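Local coordinates for homoserine dehydrogenase (Staphylococcus aureus M1064, PDB 4PG7), which catalyses the NAD(P)-dependent interconversion of aspartate semialdehyde and homoserine, a hydride-transfer step of the aspartate pathway of amino acid biosynthesis, at residues Y305-G308 / G312-M315. Sequence-based numbering, arbitrary orientation.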
ATOM      1  N   TYR A 305      -5.925   4.329  -4.232  1.00 25.91           N
ATOM      2  CA  TYR A 305      -5.433   5.588  -3.767  1.00 28.61           C
ATOM      3  C   TYR A 305      -6.463   6.159  -2.799  1.00 29.96           C
ATOM      4  O   TYR A 305      -7.619   6.349  -3.173  1.00 30.01           O
ATOM      5  CB  TYR A 305      -5.283   6.528  -4.943  1.00 28.09           C
ATOM      6  CG  TYR A 305      -4.480   7.744  -4.667  1.00 27.70           C
ATOM      7  CD1 TYR A 305      -3.103   7.756  -4.881  1.00 27.35           C
ATOM      8  CD2 TYR A 305      -5.083   8.902  -4.209  1.00 29.25           C
ATOM      9  CE1 TYR A 305      -2.343   8.881  -4.627  1.00 28.13           C
ATOM     10  CE2 TYR A 305      -4.339  10.044  -3.965  1.00 30.01           C
ATOM     11  CZ  TYR A 305      -2.970  10.024  -4.166  1.00 29.94           C
ATOM     12  OH  TYR A 305      -2.251  11.166  -3.904  1.00 31.08           O
ATOM     13  N   VAL A 306      -6.025   6.487  -1.591  1.00 32.25           N
ATOM     14  CA  VAL A 306      -6.941   6.821  -0.502  1.00 34.39           C
ATOM     15  C   VAL A 306      -6.619   8.207   0.018  1.00 37.19           C
ATOM     16  O   VAL A 306      -5.447   8.529   0.270  1.00 36.20           O
ATOM     17  CB  VAL A 306      -6.812   5.786   0.624  1.00 36.09           C
ATOM     18  CG1 VAL A 306      -7.605   6.199   1.842  1.00 37.69           C
ATOM     19  CG2 VAL A 306      -7.263   4.427   0.127  1.00 36.22           C
ATOM     20  N   ILE A 307      -7.662   9.028   0.143  1.00 37.62           N
ATOM     21  CA  ILE A 307      -7.551  10.420   0.577  1.00 40.33           C
ATOM     22  C   ILE A 307      -8.341  10.577   1.870  1.00 43.42           C
ATOM     23  O   ILE A 307      -9.429  10.001   2.014  1.00 41.66           O
ATOM     24  CB  ILE A 307      -8.101  11.355  -0.504  1.00 41.75           C
ATOM     25  CG1 ILE A 307      -7.236  11.258  -1.760  1.00 41.57           C
ATOM     26  CG2 ILE A 307      -8.172  12.807  -0.014  1.00 42.11           C
ATOM     27  CD1 ILE A 307      -7.923  11.714  -3.019  1.00 42.73           C
ATOM     28  N   GLY A 308      -7.780  11.314   2.821  1.00 47.68           N
ATOM     29  CA  GLY A 308      -8.423  11.515   4.119  1.00 53.37           C
ATOM     30  C   GLY A 308      -8.082  12.828   4.799  1.00 59.59           C
ATOM     31  O   GLY A 308      -7.143  13.535   4.401  1.00 60.26           O
ATOM     32  N   GLY A 312      -1.779  12.630   4.922  1.00 58.42           N
ATOM     33  CA  GLY A 312      -1.442  12.635   3.498  1.00 52.82           C
ATOM     34  C   GLY A 312      -2.221  11.578   2.734  1.00 43.56           C
ATOM     35  O   GLY A 312      -2.855  10.712   3.327  1.00 42.26           O
ATOM     36  N   ASP A 313      -2.146  11.623   1.412  1.00 38.19           N
ATOM     37  CA  ASP A 313      -2.700  10.545   0.603  1.00 35.20           C
ATOM     38  C   ASP A 313      -1.902   9.263   0.802  1.00 33.00           C
ATOM     39  O   ASP A 313      -0.727   9.290   1.166  1.00 31.28           O
ATOM     40  CB  ASP A 313      -2.691  10.915  -0.870  1.00 36.02           C
ATOM     41  CG  ASP A 313      -3.424  12.208  -1.156  1.00 38.02           C
ATOM     42  OD1 ASP A 313      -4.104  12.727  -0.240  1.00 37.51           O
ATOM     43  OD2 ASP A 313      -3.288  12.700  -2.287  1.00 37.85           O
ATOM     44  N   THR A 314      -2.537   8.130   0.571  1.00 31.40           N
ATOM     45  CA  THR A 314      -1.825   6.866   0.580  1.00 31.89           C
ATOM     46  C   THR A 314      -2.216   6.086  -0.671  1.00 30.71           C
ATOM     47  O   THR A 314      -3.259   6.354  -1.287  1.00 29.08           O
ATOM     48  CB  THR A 314      -2.113   6.018   1.834  1.00 33.52           C
ATOM     49  OG1 THR A 314      -3.504   5.762   1.903  1.00 36.62           O
ATOM     50  CG2 THR A 314      -1.687   6.722   3.113  1.00 35.32           C
ATOM     51  N   MET A 315      -1.386   5.116  -1.036  1.00 29.91           N
ATOM     52  CA  MET A 315      -1.718   4.209  -2.147  1.00 28.06           C
ATOM     53  C   MET A 315      -1.121   2.840  -1.927  1.00 27.63           C
ATOM     54  O   MET A 315      -0.010   2.694  -1.394  1.00 28.37           O
ATOM     55  CB  MET A 315      -1.262   4.784  -3.498  1.00 27.18           C
ATOM     56  CG  MET A 315      -1.879   4.092  -4.735  1.00 28.18           C
ATOM     57  SD  MET A 315      -1.143   4.611  -6.336  1.00 27.55           S
ATOM     58  CE  MET A 315       0.408   3.711  -6.142  1.00 31.82           C
TER
HETATM   59  O   HOH W   1      -4.549   8.654   3.250  1.00 46.02           O
HETATM   60  O   HOH W   2      -5.452  12.447   2.250  1.00 44.75           O
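Tyr305 reaches from strand 302-308 across to the partner strand of its beta hairpin and touches three successive residues there. Its CB lies near Met315 CG and the Thr314 carbonyl, and CG, held anti to the backbone N (chi1 -166°), starts the ring along the row of facing residues. Thr314 O sits over one ring face, offset toward the rim. CD1 packs on Met315 CB at 3.8 Å, while Met315 SD lies in the ring plane at its edge, 5.3 Å from the centroid, a Met-aromatic contact. Farther out, CE2 and CZ run past Asp313 CB. Tyr305 OH then ends on Asp313 OD2 in a very short hydrogen bond of 2.5 Å; the carboxylate is turned 75° from the ring plane.

Beneath this side chain Val306 and Thr314 form the antiparallel hydrogen-bonded pair, with Val306 N to Thr314 O at 2.8 Å and Thr314 N to Val306 O at 3.0 Å, both nearly straight. On the sheet face away from Tyr305 and Met315, Thr314 OG1 lies 3.5 Å from Val306 CB. One water donates to both Val306 O and Gly312 O, extending the pairing where the ladder ends. A second water accepts from Gly308 N and probably donates to Asp313 OD1, the water oxygen and OD1 being 2.8 Å apart.

Strand 171-177 flanks Tyr305 and Ile307 through backbone bonds, and Thr314 and Met315 join a strand of the second subunit, so the hairpin carries the sheet across the dimer interface. There Tyr301 of the second subunit bonds Asp313 N.

With the tyrosine hydroxyl on one carboxylate oxygen and water on the other, Asp313 ties the ring and the end of strand 302-308 together; the phenol's donated proton would probably favour the ionised carboxylate.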